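Local atomic coordinates of SidF, inhibitor of growth family, member 3 (Legionella pneumophila subsp. pneumophila, PDB entry 4FYE), a protein that probably removes a phosphate group from phosphatidylinositol phosphates, acting as a phosphoinositide phosphatase of Legionella pneumophila. Residues 265-270 and 639-644; 356-361 and 412-417. The protein carries 1 engineered substitution. All blocks are in the same frame, centred on the assembly; numbering follows the deposited sequence.

How the contacts relate
Contact 1 and contact 2 lie with their centres about 10 Å apart and both reach one mixed sheet, contact 1 through strand 641-645 alone; there 641-645 borders strand 353-360, which borders strand 402-416. T643 makes the polar links between them: its O accepts from T359 N at 2.9 Å, and its OG1 meets E356 OE1 at 2.7 Å, a probable hydrogen bond. Contact 2 builds the inside of this sheet, whereas contact 1 joins one of its two outermost strands, 641-645, to the six-stranded sheet. The loop after 641-645 leads to R652 at the start of helix 652-668, touched by V361 of contact 2, consistent with a phosphate-binding loop of cysteine-based phosphatases. Contact 2 lies inside the loop closed by contact 1.

Contact 1 (265-270 and 639-644); sequences DSFSGP and DYANTK
The F267 ring meets 639-644 with its rim: A641 CB lies at the edge, near the ring plane, 4.2 Å from F267 CE2, and N642 O also sits at that edge. T643 CG2 comes up obliquely beside the same ring, pointing the same way, while T304 and L305 of helix 284-311 also touch the phenyl group. N642 O is engaged by the backbone, accepting from F267 N at 2.9 Å in the carbonyl plane.

The polar centre is the buried ammonium of K644. The chain bends at its last torsion (chi4 -67°), bringing NZ across to S266 OG and F267 O, each at 2.8 Å. N642 OD1, from the segment of K644 itself, accepts from NZ at 2.5 Å. Three neutral oxygens thus grip one nitrogen, although both carbonyl groups receive it from above their planes. S266 OG also pairs with H264 NE2. N642 ND2 reaches C357 O and T359 OG1, which fixes the amide's orientation.

Strands 265-268 and 641-644 run 24° from parallel, axes 5.0 Å apart at closest; past the first strand's end, G269 and K644 form a single antiparallel hydrogen-bonded pair, both bonds weak. P270, after a cis peptide, sets CD 3.8 Å from T643 CB. A water links D265 O, Y640 O and N642 N. The arrangement is a junction between outermost strands of two mixed sheets, the second leading to a probable phosphate-binding loop.

Contact 2 (356-361 and 412-417); sequences ECYTQV and ARMSSW
Backbone pairing dominates between 356-361 and 412-417. Five parallel bridges run from E356/A412 to Q360/S416, with strand axes 4.7 Å apart and inclined by only 8°. The bonds weave in the parallel manner: E356 O accepts from R413 N, R413 O from Y358 N, Y358 O from S415 N, S415 O from Q360 N, and Q360 O from W417 N. The first three donors lie nearly along their C=O axes; the last two stand above the carbonyl planes. The final bond, W417 N to Q360 O, stretches to 3.2 Å. C357 CA adds a CA-H...O contact to R413 O.

Side-chain hydrogen bonding centres on Q360. Its extended chain carries OE1 to S416 OG, which donates at 2.8 Å in the amide plane and on a lone pair; S416 OG is itself anti to the backbone N (chi1 -177°). The M414 CE methyl packs against the same amide oxygen, Q360 OE1, at 3.4 Å. Q360 NE2 bonds to Q376 O and only weakly to Y358 OH. R413 bends at chi2 (-88°), so that NH1 returns to A412 O at 3.0 Å while NH2 forms a salt bridge with D451.

Apolar contact gathers on the face of Y358, M414 and Q360. The fully extended M414 runs alongside Y358, placing CE 3.7 Å from Y358 CE2, and SD 5.2 Å from the ring centroid in an oblique Met-aromatic contact. Q360 CB covers one ring face near its rim.

One water donates to Q360 O and pairs with S415 OG. The chemistry implies a buried parallel pair, held by a continuous run of backbone bonds that loosens toward W417, in which S416 OG satisfies Q360 OE1, Q376 O satisfies Q360 NE2, and A412 O and D451 engage R413.

Contact 1 (265-270 and 639-644)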
loop_
_atom_site.group_PDB
_atom_site.type_symbol
_atom_site.label_atom_id
_atom_site.label_comp_id
_atom_site.label_asym_id
_atom_site.label_seq_id
_atom_site.Cartn_x
_atom_site.Cartn_y
_atom_site.Cartn_z
ATOM N N ASP A 265 -6.334 8.955 1.335
ATOM C CA ASP A 265 -7.039 7.858 0.735
ATOM C C ASP A 265 -6.134 7.220 -0.375
ATOM O O ASP A 265 -5.942 7.814 -1.449
ATOM C CB ASP A 265 -8.348 8.396 0.164
ATOM C CG ASP A 265 -9.178 7.289 -0.527
ATOM O OD1 ASP A 265 -8.587 6.228 -0.929
ATOM O OD2 ASP A 265 -10.422 7.462 -0.627
ATOM N N SER A 266 -5.549 6.055 -0.097
ATOM C CA SER A 266 -4.665 5.406 -1.033
ATOM C C SER A 266 -4.654 3.929 -0.738
ATOM O O SER A 266 -5.554 3.420 -0.017
ATOM C CB SER A 266 -3.259 6.001 -0.966
ATOM O OG SER A 266 -2.521 5.634 0.194
ATOM N N PHE A 267 -3.660 3.224 -1.280
ATOM C CA PHE A 267 -3.619 1.778 -1.103
ATOM C C PHE A 267 -2.394 1.330 -0.354
ATOM O O PHE A 267 -1.256 1.767 -0.614
ATOM C CB PHE A 267 -3.659 1.031 -2.466
ATOM C CG PHE A 267 -5.010 0.990 -3.101
ATOM C CD1 PHE A 267 -6.029 0.176 -2.563
ATOM C CD2 PHE A 267 -5.283 1.761 -4.255
ATOM C CE1 PHE A 267 -7.299 0.136 -3.123
ATOM C CE2 PHE A 267 -6.546 1.717 -4.847
ATOM C CZ PHE A 267 -7.576 0.943 -4.252
ATOM N N SER A 268 -2.600 0.400 0.557
ATOM C CA SER A 268 -1.453 -0.330 1.068
ATOM C C SER A 268 -1.407 -1.615 0.281
ATOM O O SER A 268 -2.387 -2.400 0.266
ATOM C CB SER A 268 -1.581 -0.600 2.578
ATOM O OG SER A 268 -0.904 -1.773 2.968
ATOM N N GLY A 269 -0.288 -1.852 -0.382
ATOM C CA GLY A 269 -0.198 -2.929 -1.338
ATOM C C GLY A 269 -0.620 -2.431 -2.700
ATOM O O GLY A 269 -0.771 -1.244 -2.908
ATOM N N PRO A 270 -0.774 -3.338 -3.644
ATOM C CA PRO A 270 -0.620 -4.761 -3.390
ATOM C C PRO A 270 0.835 -5.126 -3.196
ATOM O O PRO A 270 1.730 -4.381 -3.569
ATOM C CB PRO A 270 -1.144 -5.387 -4.671
ATOM C CG PRO A 270 -0.801 -4.396 -5.716
ATOM C CD PRO A 270 -0.820 -3.041 -5.080
ATOM N N ASP A 639 -4.487 13.505 -7.617
ATOM C CA ASP A 639 -5.612 12.607 -7.489
ATOM C C ASP A 639 -5.481 11.276 -8.247
ATOM O O ASP A 639 -6.470 10.796 -8.815
ATOM C CB ASP A 639 -6.919 13.327 -7.883
ATOM C CG ASP A 639 -8.152 12.539 -7.454
ATOM O OD1 ASP A 639 -8.209 11.953 -6.315
ATOM O OD2 ASP A 639 -9.066 12.491 -8.271
ATOM N N TYR A 640 -4.272 10.708 -8.287
ATOM C CA TYR A 640 -4.037 9.303 -8.699
ATOM C C TYR A 640 -4.318 8.323 -7.548
ATOM O O TYR A 640 -4.480 8.736 -6.401
ATOM C CB TYR A 640 -2.582 9.113 -9.162
ATOM C CG TYR A 640 -2.191 10.045 -10.272
ATOM C CD1 TYR A 640 -3.167 10.667 -11.046
ATOM C CD2 TYR A 640 -0.849 10.289 -10.580
ATOM C CE1 TYR A 640 -2.821 11.558 -12.102
ATOM C CE2 TYR A 640 -0.480 11.183 -11.616
ATOM C CZ TYR A 640 -1.461 11.790 -12.396
ATOM O OH TYR A 640 -1.124 12.650 -13.434
ATOM N N ALA A 641 -4.460 7.041 -7.868
ATOM C CA ALA A 641 -4.524 6.026 -6.872
ATOM C C ALA A 641 -3.064 5.597 -6.514
ATOM O O ALA A 641 -2.395 5.010 -7.356
ATOM C CB ALA A 641 -5.291 4.851 -7.417
ATOM N N ASN A 642 -2.550 5.909 -5.316
ATOM C CA ASN A 642 -1.165 5.507 -4.964
ATOM C C ASN A 642 -1.064 4.072 -4.346
ATOM O O ASN A 642 -1.596 3.808 -3.239
ATOM C CB ASN A 642 -0.489 6.590 -4.089
ATOM C CG ASN A 642 0.809 6.093 -3.415
ATOM O OD1 ASN A 642 0.844 5.923 -2.189
ATOM N ND2 ASN A 642 1.835 5.786 -4.204
ATOM N N THR A 643 -0.454 3.146 -5.091
ATOM C CA THR A 643 -0.116 1.771 -4.608
ATOM C C THR A 643 1.388 1.746 -4.191
ATOM O O THR A 643 2.205 2.488 -4.732
ATOM C CB THR A 643 -0.308 0.717 -5.721
ATOM O OG1 THR A 643 0.499 1.095 -6.882
ATOM C CG2 THR A 643 -1.802 0.674 -6.213
ATOM N N LYS A 644 1.750 0.860 -3.264
ATOM C CA LYS A 644 3.030 0.880 -2.605
ATOM C C LYS A 644 3.305 -0.470 -1.925
ATOM O O LYS A 644 2.385 -1.195 -1.485
ATOM C CB LYS A 644 3.189 2.053 -1.605
ATOM C CG LYS A 644 2.025 2.230 -0.709
ATOM C CD LYS A 644 2.160 3.565 0.031
ATOM C CE LYS A 644 0.846 4.000 0.669
ATOM N NZ LYS A 644 -0.103 4.315 -0.454
HETATM O O HOH W 1 -4.233 7.624 -3.706
#

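Contact 2 (356-361 and 412-417)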
loop_
_atom_site.group_PDB
_atom_site.type_symbol
_atom_site.label_atom_id
_atom_site.label_comp_id
_atom_site.label_asym_id
_atom_site.label_seq_id
_atom_site.Cartn_x
_atom_site.Cartn_y
_atom_site.Cartn_z
ATOM N N GLU A 356 -2.715 4.824 -12.068
ATOM C CA GLU A 356 -2.010 4.250 -10.951
ATOM C C GLU A 356 -0.599 4.799 -10.816
ATOM O O GLU A 356 0.144 4.809 -11.796
ATOM C CB GLU A 356 -1.951 2.750 -11.090
ATOM C CG GLU A 356 -1.258 2.073 -9.923
ATOM C CD GLU A 356 -0.898 0.585 -10.162
ATOM O OE1 GLU A 356 -0.297 0.012 -9.213
ATOM O OE2 GLU A 356 -1.225 -0.025 -11.241
ATOM N N CYS A 357 -0.235 5.238 -9.601
ATOM C CA CYS A 357 1.143 5.627 -9.279
ATOM C C CYS A 357 1.729 4.627 -8.257
ATOM O O CYS A 357 1.386 4.628 -7.070
ATOM C CB CYS A 357 1.193 7.062 -8.727
ATOM S SG CYS A 357 2.876 7.562 -8.176
ATOM N N TYR A 358 2.592 3.751 -8.718
ATOM C CA TYR A 358 3.113 2.702 -7.857
ATOM C C TYR A 358 4.462 3.181 -7.311
ATOM O O TYR A 358 5.420 3.235 -8.033
ATOM C CB TYR A 358 3.176 1.393 -8.671
ATOM C CG TYR A 358 3.808 0.246 -7.961
ATOM C CD1 TYR A 358 3.599 0.028 -6.601
ATOM C CD2 TYR A 358 4.588 -0.667 -8.648
ATOM C CE1 TYR A 358 4.195 -1.053 -5.954
ATOM C CE2 TYR A 358 5.212 -1.715 -8.000
ATOM C CZ TYR A 358 5.025 -1.907 -6.657
ATOM O OH TYR A 358 5.639 -2.993 -6.030
ATOM N N THR A 359 4.564 3.606 -6.061
ATOM C CA THR A 359 5.931 3.911 -5.587
ATOM C C THR A 359 6.521 2.668 -4.909
ATOM O O THR A 359 6.233 2.357 -3.766
ATOM C CB THR A 359 5.988 5.134 -4.689
ATOM O OG1 THR A 359 4.991 4.983 -3.738
ATOM C CG2 THR A 359 5.647 6.458 -5.515
ATOM N N GLN A 360 7.331 1.940 -5.658
ATOM C CA GLN A 360 7.928 0.717 -5.133
ATOM C C GLN A 360 9.189 1.071 -4.344
ATOM O O GLN A 360 9.855 2.098 -4.622
ATOM C CB GLN A 360 8.293 -0.170 -6.313
ATOM C CG GLN A 360 8.708 -1.570 -5.984
ATOM C CD GLN A 360 9.154 -2.329 -7.245
ATOM O OE1 GLN A 360 10.010 -1.849 -8.036
ATOM N NE2 GLN A 360 8.589 -3.527 -7.431
ATOM N N VAL A 361 9.553 0.192 -3.418
ATOM C CA VAL A 361 10.546 0.504 -2.415
ATOM C C VAL A 361 11.529 -0.689 -2.078
ATOM O O VAL A 361 12.319 -0.639 -1.181
ATOM C CB VAL A 361 9.736 1.121 -1.259
ATOM C CG1 VAL A 361 9.719 0.272 -0.038
ATOM C CG2 VAL A 361 10.044 2.595 -1.065
ATOM N N ALA A 412 -0.199 4.385 -16.264
ATOM C CA ALA A 412 0.797 3.986 -15.332
ATOM C C ALA A 412 1.840 5.074 -14.968
ATOM O O ALA A 412 2.275 5.891 -15.792
ATOM C CB ALA A 412 1.538 2.835 -15.927
ATOM N N ARG A 413 2.239 5.059 -13.708
ATOM C CA ARG A 413 3.413 5.760 -13.309
ATOM C C ARG A 413 4.072 4.872 -12.234
ATOM O O ARG A 413 3.464 4.501 -11.230
ATOM C CB ARG A 413 3.091 7.148 -12.740
ATOM C CG ARG A 413 2.127 8.046 -13.508
ATOM C CD ARG A 413 2.974 8.783 -14.460
ATOM N NE ARG A 413 2.274 9.846 -15.117
ATOM C CZ ARG A 413 1.779 9.729 -16.343
ATOM N NH1 ARG A 413 1.889 8.568 -16.977
ATOM N NH2 ARG A 413 1.188 10.770 -16.932
ATOM N N MET A 414 5.335 4.546 -12.450
ATOM C CA MET A 414 5.963 3.636 -11.603
ATOM C C MET A 414 7.309 4.162 -11.282
ATOM O O MET A 414 8.016 4.541 -12.211
ATOM C CB MET A 414 6.109 2.289 -12.248
ATOM C CG MET A 414 6.865 1.439 -11.241
ATOM S SD MET A 414 6.958 -0.213 -11.822
ATOM C CE MET A 414 7.833 -1.075 -10.577
ATOM N N SER A 415 7.658 4.172 -9.980
ATOM C CA SER A 415 9.045 4.486 -9.541
ATOM C C SER A 415 9.623 3.388 -8.673
ATOM O O SER A 415 8.901 2.633 -8.081
ATOM C CB SER A 415 9.130 5.825 -8.799
ATOM O OG SER A 415 8.307 5.857 -7.644
ATOM N N SER A 416 10.933 3.289 -8.562
ATOM C CA SER A 416 11.449 2.240 -7.735
ATOM C C SER A 416 12.723 2.703 -7.101
ATOM O O SER A 416 13.773 2.699 -7.739
ATOM C CB SER A 416 11.674 1.029 -8.582
ATOM O OG SER A 416 12.123 -0.018 -7.760
ATOM N N TRP A 417 12.648 3.141 -5.844
ATOM C CA TRP A 417 13.860 3.627 -5.199
ATOM C C TRP A 417 13.948 2.953 -3.888
ATOM O O TRP A 417 13.048 3.131 -3.029
ATOM C CB TRP A 417 13.768 5.100 -4.908
ATOM C CG TRP A 417 13.958 6.052 -6.049
ATOM C CD1 TRP A 417 15.154 6.343 -6.731
ATOM C CD2 TRP A 417 12.963 6.960 -6.605
ATOM N NE1 TRP A 417 14.934 7.308 -7.686
ATOM C CE2 TRP A 417 13.651 7.733 -7.651
ATOM C CE3 TRP A 417 11.639 7.201 -6.358
ATOM C CZ2 TRP A 417 13.002 8.683 -8.408
ATOM C CZ3 TRP A 417 10.978 8.166 -7.120
ATOM C CH2 TRP A 417 11.635 8.877 -8.133
HETATM O O HOH W 2 9.401 4.532 -5.122
#